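Local coordinates for protein GRMZM2G135359 pseudokinase (Zea mays, PDB 6EAS) that is a drought-responsive inactive kinase, probably membrane-anchored, whose kinase-like domain, the part present here, holds an inhibitor-like ligand at its hinge and may bind ATP, at residues A[64-69]-A[122-127]; A[87-92]-A[109-114]; A[148-153]-A[184-189]; A[154-159]-A[295-300]. All coordinates share one frame; numbering follows the deposited sequence.

Contact 1: A[64-69]-A[122-127]; sequences GVEIAV and FEYAPN. With J3A (6-(4-methylpiperazin-1-yl)-N-(5-methyl-1H-pyrazol-3-yl)-2-[(E)-2-phenylethenyl]pyrimidin-4-amine), chain B.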
# COMPACT_ATOMS: atom_id res chain seq x y z
N GLY A 64 2.51 -3.41 23.99
CA GLY A 64 1.93 -2.12 23.59
C GLY A 64 1.95 -1.88 22.07
O GLY A 64 1.47 -0.84 21.61
N VAL A 65 2.49 -2.83 21.28
CA VAL A 65 2.55 -2.65 19.81
C VAL A 65 1.14 -2.87 19.26
O VAL A 65 0.50 -3.89 19.51
CB VAL A 65 3.57 -3.58 19.13
CG1 VAL A 65 3.41 -3.61 17.62
CG2 VAL A 65 4.99 -3.18 19.51
N GLU A 66 0.64 -1.84 18.58
CA GLU A 66 -0.65 -1.92 17.94
C GLU A 66 -0.52 -2.78 16.68
O GLU A 66 0.53 -2.78 16.02
CB GLU A 66 -1.16 -0.52 17.64
CG GLU A 66 -1.44 0.26 18.90
CD GLU A 66 -2.07 1.60 18.63
OE1 GLU A 66 -3.31 1.70 18.74
OE2 GLU A 66 -1.32 2.54 18.30
N ILE A 67 -1.60 -3.52 16.39
CA ILE A 67 -1.63 -4.52 15.32
C ILE A 67 -2.98 -4.44 14.60
O ILE A 67 -3.99 -4.03 15.17
CB ILE A 67 -1.37 -5.95 15.85
CG1 ILE A 67 -2.43 -6.42 16.85
CG2 ILE A 67 0.04 -6.08 16.40
CD1 ILE A 67 -2.35 -7.89 17.19
N ALA A 68 -2.94 -4.84 13.33
CA ALA A 68 -4.09 -5.10 12.48
C ALA A 68 -4.07 -6.59 12.11
O ALA A 68 -3.14 -7.07 11.45
CB ALA A 68 -4.01 -4.22 11.25
N VAL A 69 -5.08 -7.33 12.58
CA VAL A 69 -5.12 -8.76 12.40
C VAL A 69 -6.03 -9.08 11.20
O VAL A 69 -7.21 -8.76 11.20
CB VAL A 69 -5.60 -9.45 13.68
CG1 VAL A 69 -5.82 -10.94 13.47
CG2 VAL A 69 -4.64 -9.19 14.83
N PHE A 122 -0.44 -7.71 11.03
CA PHE A 122 0.26 -6.63 10.36
C PHE A 122 0.44 -5.44 11.30
O PHE A 122 -0.21 -5.35 12.32
CB PHE A 122 -0.52 -6.20 9.12
CG PHE A 122 -0.52 -7.21 8.00
CD1 PHE A 122 0.58 -7.34 7.16
CD2 PHE A 122 -1.63 -8.00 7.76
CE1 PHE A 122 0.57 -8.25 6.11
CE2 PHE A 122 -1.64 -8.91 6.72
CZ PHE A 122 -0.54 -9.04 5.90
N GLU A 123 1.38 -4.58 10.93
CA GLU A 123 1.59 -3.29 11.55
C GLU A 123 0.28 -2.52 11.52
O GLU A 123 -0.54 -2.71 10.62
CB GLU A 123 2.67 -2.54 10.77
CG GLU A 123 4.05 -3.13 10.95
CD GLU A 123 5.11 -2.37 10.18
OE1 GLU A 123 4.85 -2.02 9.02
OE2 GLU A 123 6.18 -2.14 10.73
N TYR A 124 0.05 -1.69 12.53
CA TYR A 124 -1.14 -0.87 12.56
C TYR A 124 -0.76 0.54 12.13
O TYR A 124 0.16 1.14 12.71
CB TYR A 124 -1.80 -0.83 13.93
CG TYR A 124 -2.99 0.10 13.96
CD1 TYR A 124 -4.15 -0.23 13.27
CD2 TYR A 124 -2.94 1.33 14.59
CE1 TYR A 124 -5.23 0.62 13.23
CE2 TYR A 124 -4.03 2.18 14.59
CZ TYR A 124 -5.18 1.83 13.91
OH TYR A 124 -6.25 2.66 13.87
N ALA A 125 -1.46 1.05 11.11
CA ALA A 125 -1.27 2.43 10.62
C ALA A 125 -2.38 3.30 11.16
O ALA A 125 -3.53 3.21 10.74
CB ALA A 125 -1.24 2.45 9.10
N PRO A 126 -2.11 4.19 12.13
CA PRO A 126 -3.19 4.94 12.76
C PRO A 126 -3.91 5.96 11.84
O PRO A 126 -5.08 6.24 12.08
CB PRO A 126 -2.51 5.58 13.98
CG PRO A 126 -1.07 5.69 13.58
CD PRO A 126 -0.80 4.48 12.70
N ASN A 127 -3.27 6.45 10.78
CA ASN A 127 -3.93 7.48 9.94
C ASN A 127 -4.65 6.88 8.72
O ASN A 127 -5.01 7.61 7.78
CB ASN A 127 -2.95 8.60 9.60
CG ASN A 127 -2.80 9.55 10.77
OD1 ASN A 127 -3.78 10.13 11.23
ND2 ASN A 127 -1.59 9.74 11.26
C4 J3A B . -9.57 -1.90 5.03
C14 J3A B . -8.79 5.50 12.58
C5 J3A B . -10.43 -2.50 4.11
C6 J3A B . -11.79 -2.29 4.19
C11 J3A B . -6.77 2.73 10.14
C7 J3A B . -9.17 -0.45 7.01
C8 J3A B . -9.31 0.76 7.53
C9 J3A B . -8.38 1.44 8.45
C10 J3A B . -8.05 3.22 9.86
C12 J3A B . -6.37 1.54 9.53
C13 J3A B . -7.87 5.16 11.42
N1 J3A B . -8.85 2.56 9.01
N2 J3A B . -7.17 0.91 8.67
C3 J3A B . -10.07 -1.09 6.05
N3 J3A B . -8.55 4.39 10.39
C1 J3A B . -12.30 -1.49 5.19
C2 J3A B . -11.45 -0.88 6.10
N4 J3A B . -10.16 5.07 12.32
C15 J3A B . -10.60 5.59 11.02
C16 J3A B . -9.77 5.01 9.89
C17 J3A B . -11.07 5.49 13.39
N5 J3A B . -5.11 1.02 9.79
C18 J3A B . -4.57 -0.21 9.44
N6 J3A B . -3.39 -0.59 9.91
N7 J3A B . -3.18 -1.81 9.34
C19 J3A B . -4.18 -2.19 8.55
C20 J3A B . -5.10 -1.17 8.56
C21 J3A B . -4.16 -3.49 7.83
O HOH W 1 2.30 -1.39 14.58
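The ring of Tyr-124 meets the CB of Ala-68 at its edge, near the ring plane, while the CB of Glu-66 and the linking amine N5 of J3A both approach it obliquely. Phe-122 has the carbonyl oxygen of Ala-68 at the edge of its own ring. Tyr-124 takes chi1 176°, CG anti to the backbone N, which carries the ring between Glu-66 and the ligand: its CD2 lies 4.0 Å from Glu-66 CB, and its CE1 3.5 Å from J3A N5. The Glu-66 side chain runs on extended to a salt bridge with Lys-58, which also makes a cation-pi contact with Tyr-124. Losing the ring to an alanine would probably open a gap beside Glu-66 and the ligand and leave Lys-58 without its aromatic partner.

Ala-68 and Phe-122 form an antiparallel hydrogen-bonded pair, with Phe-122 N to Ala-68 O at 2.8 Å and Ala-68 N to Phe-122 O at 3.0 Å. Just beyond it, a water bridges Glu-66 O and Tyr-124 N where the chains separate. The ligand pyrazole accepts from Ala-125 N (to J3A N6, 2.8 Å) and donates to Glu-123 O, N5 donates a hydrogen bond to Ala-125 O, and Ala-68 CB packs on the pyrazole, 3.2 Å from J3A N7. Three such bonds just after Phe-122, at what corresponds to the gatekeeper position, mark a kinase hinge and its adenine pocket.

Contact 2: A[87-92]-A[109-114]; sequences QYRKKI and YCEEEH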
# COMPACT_ATOMS: atom_id res chain seq x y z
N GLN A 87 -1.53 -21.48 -0.60
CA GLN A 87 -1.51 -20.03 -0.86
C GLN A 87 -1.16 -19.26 0.42
O GLN A 87 -0.36 -18.31 0.41
CB GLN A 87 -2.89 -19.57 -1.37
CG GLN A 87 -3.27 -20.10 -2.74
CD GLN A 87 -2.51 -19.43 -3.86
OE1 GLN A 87 -1.29 -19.56 -3.97
NE2 GLN A 87 -3.23 -18.72 -4.71
N TYR A 88 -1.78 -19.67 1.52
CA TYR A 88 -1.60 -19.08 2.84
C TYR A 88 -0.11 -19.06 3.21
O TYR A 88 0.42 -18.03 3.59
CB TYR A 88 -2.38 -19.87 3.88
CG TYR A 88 -2.18 -19.39 5.30
CD1 TYR A 88 -2.90 -18.31 5.78
CD2 TYR A 88 -1.27 -20.00 6.14
CE1 TYR A 88 -2.72 -17.85 7.07
CE2 TYR A 88 -1.09 -19.56 7.45
CZ TYR A 88 -1.83 -18.48 7.91
OH TYR A 88 -1.65 -18.03 9.18
N ARG A 89 0.55 -20.22 3.08
CA ARG A 89 1.96 -20.38 3.53
C ARG A 89 2.92 -19.67 2.57
O ARG A 89 3.99 -19.19 2.99
CB ARG A 89 2.31 -21.87 3.65
CG ARG A 89 1.40 -22.63 4.60
CD ARG A 89 1.89 -24.02 4.96
NE ARG A 89 1.05 -24.59 5.99
CZ ARG A 89 1.16 -25.83 6.47
NH1 ARG A 89 2.03 -26.67 5.95
NH2 ARG A 89 0.39 -26.21 7.47
N LYS A 90 2.55 -19.64 1.28
CA LYS A 90 3.30 -18.90 0.25
C LYS A 90 3.26 -17.40 0.59
O LYS A 90 4.31 -16.75 0.67
CB LYS A 90 2.74 -19.19 -1.15
N LYS A 91 2.05 -16.87 0.82
CA LYS A 91 1.94 -15.45 1.18
C LYS A 91 2.85 -15.15 2.39
O LYS A 91 3.69 -14.24 2.33
CB LYS A 91 0.49 -15.02 1.43
CG LYS A 91 0.35 -13.56 1.85
CD LYS A 91 -1.06 -13.02 1.79
CE LYS A 91 -1.12 -11.53 2.00
NZ LYS A 91 -2.09 -11.16 3.07
N ILE A 92 2.71 -15.92 3.48
CA ILE A 92 3.52 -15.65 4.68
C ILE A 92 5.01 -15.69 4.31
O ILE A 92 5.77 -14.85 4.77
CB ILE A 92 3.22 -16.62 5.84
CG1 ILE A 92 2.03 -16.15 6.68
CG2 ILE A 92 4.43 -16.83 6.72
CD1 ILE A 92 0.71 -16.28 5.99
N TYR A 109 1.80 -14.48 12.39
CA TYR A 109 0.75 -15.25 11.80
C TYR A 109 0.25 -16.25 12.86
O TYR A 109 0.94 -16.50 13.86
CB TYR A 109 1.25 -15.98 10.56
CG TYR A 109 2.40 -16.93 10.82
CD1 TYR A 109 3.69 -16.46 10.95
CD2 TYR A 109 2.19 -18.29 10.97
CE1 TYR A 109 4.75 -17.31 11.21
CE2 TYR A 109 3.24 -19.16 11.23
CZ TYR A 109 4.53 -18.67 11.35
OH TYR A 109 5.57 -19.51 11.60
N CYS A 110 -0.95 -16.79 12.64
CA CYS A 110 -1.50 -17.80 13.52
C CYS A 110 -2.34 -18.79 12.71
O CYS A 110 -3.36 -18.42 12.14
CB CYS A 110 -2.35 -17.19 14.62
SG CYS A 110 -3.24 -18.43 15.61
N GLU A 111 -1.88 -20.04 12.68
CA GLU A 111 -2.65 -21.13 12.14
C GLU A 111 -3.06 -22.03 13.32
O GLU A 111 -2.24 -22.37 14.14
CB GLU A 111 -1.82 -21.84 11.07
CG GLU A 111 -2.32 -23.22 10.72
CD GLU A 111 -1.93 -23.66 9.32
OE1 GLU A 111 -2.27 -22.93 8.36
OE2 GLU A 111 -1.30 -24.72 9.19
N GLU A 112 -4.35 -22.36 13.39
CA GLU A 112 -4.91 -23.21 14.44
C GLU A 112 -6.08 -23.97 13.81
O GLU A 112 -6.70 -23.48 12.86
CB GLU A 112 -5.28 -22.33 15.64
CG GLU A 112 -6.11 -23.03 16.71
CD GLU A 112 -5.40 -24.17 17.41
OE1 GLU A 112 -4.38 -23.91 18.08
OE2 GLU A 112 -5.86 -25.33 17.25
N GLU A 113 -6.36 -25.18 14.30
CA GLU A 113 -7.44 -25.99 13.74
C GLU A 113 -8.68 -25.96 14.63
O GLU A 113 -9.79 -26.19 14.13
CB GLU A 113 -6.99 -27.43 13.50
CG GLU A 113 -5.82 -27.56 12.54
CD GLU A 113 -5.97 -26.83 11.21
OE1 GLU A 113 -7.11 -26.70 10.73
OE2 GLU A 113 -4.94 -26.39 10.67
N HIS A 114 -8.49 -25.69 15.93
CA HIS A 114 -9.53 -25.77 16.94
C HIS A 114 -9.55 -24.49 17.78
O HIS A 114 -8.77 -24.37 18.72
CB HIS A 114 -9.31 -27.00 17.82
CG HIS A 114 -8.97 -28.22 17.04
ND1 HIS A 114 -7.73 -28.84 17.13
CD2 HIS A 114 -9.68 -28.93 16.14
CE1 HIS A 114 -7.71 -29.87 16.32
NE2 HIS A 114 -8.89 -29.95 15.69
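Arg-89 and Tyr-88 reach from the helix of the kinase N-lobe, helix 82-97 (the C-helix of the fold), to Glu-111 and Cys-110 on strand 106-113, an outermost strand of the five-stranded sheet. The two run nearly antiparallel, their short axes at 159° and 11.0 Å apart, so long side chains must span the interval.

Arg-89 does so with a chain extended from CG to NE. Its guanidinium presents an edge to Glu-111, and NH2 donates to Glu-111 OE2 at 2.8 Å, in the guanidinium plane and onto the syn lone pair, completing a salt bridge. NE of the same arginine pairs with Glu-85. Glu-111, extended beyond CG, turns its other oxygen to Arg-118 and places it 3.7 Å from Tyr-88 CE2. The Glu-85 carboxylate lies close to that oxygen, a like charge that the two arginines would be expected to offset.

The CG of Tyr-88 stands anti to the backbone N (chi1 177°), sending the ring down from the helix until OH lies 3.4 Å from Cys-110 O. That approach is no bond; the hydroxyl is hydrogen-bonded to Val-119 O on the adjacent strand. The CB of Tyr-109 is met by Ile-92 CG1 at 4.0 Å. That isoleucine also serves its own helix: Ile-92 CD1 sits 3.8 Å above the plane of the Tyr-88 ring, over its centre.

Contact 3: A[148-153]-A[184-189]; sequences LRISMG and FAAKVS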
# COMPACT_ATOMS: atom_id res chain seq x y z
N LEU A 148 4.74 14.90 -1.22
CA LEU A 148 6.05 14.47 -1.80
C LEU A 148 6.62 13.31 -0.97
O LEU A 148 7.19 12.38 -1.51
CB LEU A 148 7.05 15.63 -1.81
CG LEU A 148 6.68 16.86 -2.63
CD1 LEU A 148 7.90 17.73 -2.88
CD2 LEU A 148 6.01 16.47 -3.94
N ARG A 149 6.51 13.42 0.34
CA ARG A 149 7.03 12.42 1.25
C ARG A 149 6.30 11.10 1.03
O ARG A 149 6.93 10.04 0.93
CB ARG A 149 6.92 12.92 2.69
CG ARG A 149 7.35 11.90 3.73
CD ARG A 149 7.95 12.54 4.97
NE ARG A 149 8.25 11.53 5.98
CZ ARG A 149 7.41 11.16 6.94
NH1 ARG A 149 6.19 11.65 6.97
NH2 ARG A 149 7.81 10.30 7.87
N ILE A 150 4.97 11.15 0.93
CA ILE A 150 4.14 9.96 0.64
C ILE A 150 4.54 9.35 -0.70
O ILE A 150 4.77 8.17 -0.79
CB ILE A 150 2.64 10.31 0.72
CG1 ILE A 150 2.23 10.60 2.17
CG2 ILE A 150 1.78 9.22 0.12
CD1 ILE A 150 0.95 11.38 2.30
N SER A 151 4.65 10.18 -1.74
CA SER A 151 5.02 9.75 -3.09
C SER A 151 6.39 9.05 -3.08
O SER A 151 6.62 8.07 -3.79
CB SER A 151 5.05 10.95 -4.02
OG SER A 151 3.81 11.64 -4.01
N MET A 152 7.34 9.62 -2.33
CA MET A 152 8.71 9.11 -2.29
C MET A 152 8.73 7.74 -1.60
O MET A 152 9.28 6.76 -2.11
CB MET A 152 9.61 10.12 -1.56
CG MET A 152 11.09 9.75 -1.58
SD MET A 152 11.85 9.83 -3.24
CE MET A 152 11.60 8.17 -3.87
N GLY A 153 8.08 7.68 -0.43
CA GLY A 153 7.93 6.45 0.35
C GLY A 153 7.36 5.30 -0.45
O GLY A 153 7.84 4.14 -0.34
N PHE A 184 2.59 10.29 9.01
CA PHE A 184 2.12 10.38 7.61
C PHE A 184 3.19 9.92 6.60
O PHE A 184 3.19 10.40 5.43
CB PHE A 184 1.63 11.79 7.28
CG PHE A 184 0.31 12.14 7.92
CD1 PHE A 184 0.25 12.62 9.22
CD2 PHE A 184 -0.87 11.97 7.22
CE1 PHE A 184 -0.97 12.91 9.81
CE2 PHE A 184 -2.09 12.26 7.81
CZ PHE A 184 -2.13 12.74 9.10
N ALA A 185 4.05 8.97 7.00
CA ALA A 185 4.83 8.16 6.04
C ALA A 185 3.88 7.15 5.36
O ALA A 185 2.91 6.73 5.98
CB ALA A 185 5.97 7.44 6.74
N ALA A 186 4.17 6.79 4.11
CA ALA A 186 3.41 5.77 3.37
C ALA A 186 3.81 4.36 3.81
O ALA A 186 5.01 4.09 4.02
CB ALA A 186 3.63 5.93 1.89
N LYS A 187 2.82 3.47 3.91
CA LYS A 187 3.03 2.04 3.99
C LYS A 187 2.13 1.34 2.96
O LYS A 187 0.93 1.31 3.10
CB LYS A 187 2.81 1.54 5.42
CG LYS A 187 4.00 1.78 6.35
CD LYS A 187 3.80 1.24 7.74
CE LYS A 187 5.08 1.21 8.56
NZ LYS A 187 6.00 0.13 8.12
N VAL A 188 2.76 0.80 1.93
CA VAL A 188 2.09 -0.00 0.93
C VAL A 188 1.75 -1.34 1.58
O VAL A 188 2.60 -1.87 2.31
CB VAL A 188 3.01 -0.19 -0.29
CG1 VAL A 188 2.36 -1.06 -1.36
CG2 VAL A 188 3.46 1.15 -0.86
N SER A 189 0.52 -1.84 1.36
CA SER A 189 0.04 -3.07 1.98
C SER A 189 -0.21 -4.18 0.95
O SER A 189 -0.47 -3.93 -0.23
CB SER A 189 -1.23 -2.81 2.70
OG SER A 189 -2.26 -2.59 1.75
O HOH W 2 6.59 8.02 3.15
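In the kinase C-lobe, helix 144-163 (the E helix) packs Arg-149, Ile-150 and Gly-153 against the turn and strand 186-188 that follow the catalytic-loop region, the hairpin strand leading into what is the DFG segment in active kinases. Phe-184 occupies the turn, and its carbonyl oxygen lies 3.4 Å from Ile-150 CG1. Ala-186 then points its methyl group at the helix, with CB 3.7 Å from Ile-150 O and 4.2 Å from Ile-150 CG2. Gly-153, without a side chain, lets Ala-186 CB sit close to the helix backbone.

Arg-149, partly exposed, reaches the turn. Its CG is anti to the backbone N (chi1 176°) and the chain bends at chi2, which lays one face of the guanidinium over Ala-185 CB, 3.6 Å from NH2. No hydrogen bond joins the guanidinium to residues 184-189, and its strongest polar partner is Asp-183 in the same turn, with which it forms a salt bridge. A leucine in place of Arg-149 would probably leave Asp-183 without its charge partner and the Ala-185 methyl group without its flat cover.

Ile-150 also touches Leu-180 of the partner strand and Ile-228 of helix 214-230, so Ile-150 sits between the hairpin and that helix. Across the gap between the two backbones a water donates to Arg-149 O (3.0 Å) and accepts from Ala-186 N (2.9 Å).

Contact 4: A[154-159]-A[295-300]; sequences IAYCLE and EVAARM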
# COMPACT_ATOMS: atom_id res chain seq x y z
N ILE A 154 6.32 5.58 -1.24
CA ILE A 154 5.69 4.55 -2.07
C ILE A 154 6.74 4.05 -3.06
O ILE A 154 6.90 2.85 -3.19
CB ILE A 154 4.42 5.05 -2.80
CG1 ILE A 154 3.28 5.35 -1.84
CG2 ILE A 154 3.99 4.01 -3.83
CD1 ILE A 154 2.19 6.23 -2.45
N ALA A 155 7.43 4.98 -3.73
CA ALA A 155 8.42 4.64 -4.74
C ALA A 155 9.52 3.75 -4.15
O ALA A 155 9.92 2.77 -4.79
CB ALA A 155 8.97 5.88 -5.38
N TYR A 156 10.02 4.08 -2.95
CA TYR A 156 11.08 3.27 -2.32
C TYR A 156 10.56 1.86 -2.03
O TYR A 156 11.30 0.89 -2.18
CB TYR A 156 11.64 3.92 -1.04
CG TYR A 156 12.52 5.12 -1.27
CD1 TYR A 156 13.54 5.11 -2.22
CD2 TYR A 156 12.38 6.27 -0.50
CE1 TYR A 156 14.34 6.22 -2.44
CE2 TYR A 156 13.18 7.39 -0.70
CZ TYR A 156 14.18 7.36 -1.66
OH TYR A 156 14.96 8.46 -1.87
N CYS A 157 9.30 1.75 -1.60
CA CYS A 157 8.71 0.47 -1.31
C CYS A 157 8.67 -0.38 -2.58
O CYS A 157 9.14 -1.52 -2.57
CB CYS A 157 7.30 0.58 -0.73
SG CYS A 157 6.66 -1.02 -0.18
N LEU A 158 8.14 0.19 -3.67
CA LEU A 158 7.93 -0.57 -4.89
C LEU A 158 9.29 -1.01 -5.45
O LEU A 158 9.43 -2.13 -5.93
CB LEU A 158 7.18 0.27 -5.93
CG LEU A 158 5.80 0.80 -5.55
CD1 LEU A 158 5.05 1.28 -6.78
CD2 LEU A 158 4.97 -0.23 -4.80
N GLU A 159 10.27 -0.11 -5.40
CA GLU A 159 11.66 -0.39 -5.83
C GLU A 159 12.20 -1.61 -5.06
O GLU A 159 12.74 -2.53 -5.68
CB GLU A 159 12.55 0.84 -5.61
CG GLU A 159 13.99 0.62 -6.03
CD GLU A 159 14.96 1.71 -5.60
OE1 GLU A 159 14.67 2.42 -4.60
OE2 GLU A 159 16.00 1.83 -6.26
N GLU A 295 14.63 3.47 -11.57
CA GLU A 295 14.77 4.77 -12.28
C GLU A 295 13.73 5.79 -11.78
O GLU A 295 14.02 6.99 -11.67
CB GLU A 295 14.53 4.66 -13.78
CG GLU A 295 15.41 3.66 -14.51
CD GLU A 295 14.93 3.39 -15.93
OE1 GLU A 295 14.40 2.28 -16.18
OE2 GLU A 295 15.06 4.31 -16.78
N VAL A 296 12.50 5.31 -11.53
CA VAL A 296 11.46 6.15 -10.97
C VAL A 296 11.91 6.66 -9.60
O VAL A 296 11.81 7.84 -9.36
CB VAL A 296 10.11 5.43 -10.86
CG1 VAL A 296 9.09 6.29 -10.12
CG2 VAL A 296 9.56 5.03 -12.22
N ALA A 297 12.33 5.75 -8.71
CA ALA A 297 12.74 6.08 -7.36
C ALA A 297 13.91 7.07 -7.40
O ALA A 297 13.95 8.01 -6.61
CB ALA A 297 13.10 4.83 -6.60
N ALA A 298 14.85 6.84 -8.32
CA ALA A 298 16.02 7.71 -8.52
C ALA A 298 15.58 9.14 -8.89
O ALA A 298 15.99 10.10 -8.23
CB ALA A 298 16.91 7.13 -9.60
N ARG A 299 14.74 9.27 -9.93
CA ARG A 299 14.23 10.58 -10.36
C ARG A 299 13.40 11.24 -9.25
O ARG A 299 13.47 12.47 -9.06
CB ARG A 299 13.39 10.44 -11.63
CG ARG A 299 12.85 11.74 -12.19
CD ARG A 299 13.92 12.66 -12.76
NE ARG A 299 13.37 13.93 -13.20
CZ ARG A 299 14.06 15.06 -13.34
NH1 ARG A 299 15.36 15.08 -13.09
NH2 ARG A 299 13.45 16.16 -13.72
N MET A 300 12.58 10.45 -8.55
CA MET A 300 11.76 10.98 -7.49
C MET A 300 12.67 11.54 -6.39
O MET A 300 12.39 12.60 -5.83
CB MET A 300 10.83 9.91 -6.90
CG MET A 300 9.66 9.54 -7.81
SD MET A 300 8.59 10.95 -8.14
CE MET A 300 7.88 11.18 -6.52
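Ala-155 and Ala-297 meet where helix 144-163 and helix 293-304, the E helix and the last helix of the kinase C-lobe, run nearly antiparallel. The short axes are 8.9 Å apart at an angle of 153°, and the CA atoms of the two alanines are separated by 5.3 Å.

The tight part centres on the methyl group of Ala-297. Ala-155 CB lies 4.4 Å from Ala-297 CB, Tyr-156 CD1 touches the methyl group obliquely from another direction, and Glu-159 OE1 comes within 3.5 Å of Ala-297 CB. Glu-159 gets there on an extended chain with CG anti to the backbone N (chi1 180°), and its OE1 also lies in the plane of the Tyr-156 ring, at the edge. Met-300 CG adds a further apolar touch at 4.4 Å from Ala-155 CB, and Tyr-221 of helix 214-230 packs on both of these residues.

Away from this seam the last helix turns Ala-298 and Glu-295 outward, an exposed side that gives residues 154-159 nothing, while Arg-299 packs on helix 269-282. The hydroxyl of Tyr-156 is bonded to Leu-306 O farther along the chain.

No hydrogen bond or salt bridge crosses between the two segments. Cohesion therefore rests on the fit of small apolar groups; toward Ala-297 the glutamate, which also touches Lys-294, offers a van der Waals contact. The closeness of the helices is consistent with residues as small as alanine at the crossing.

The four contacts run from the N-lobe sheet through the hinge into the C-lobe core. Contact 1 alone binds J3A directly; the nearest atoms of the ligand and the Ile-92 side chain of contact 2 are about 14 Å apart, and those of the ligand and Phe-184 of contact 3 about 10 Å. Contacts 1 and 2 share the sheet and touch where Phe-122 CZ packs on Lys-91 NZ at 3.9 Å. A salt bridge from Glu-123 OE1 to Lys-187 NZ, 2.6 Å, ties the hinge to contact 3. Contacts 3 and 4 both use helix 144-163, their centres about 11 Å apart, and Met-152 CE reaches Met-300 CB at 3.6 Å. Contacts 2 and 4 have centres about 31 Å apart.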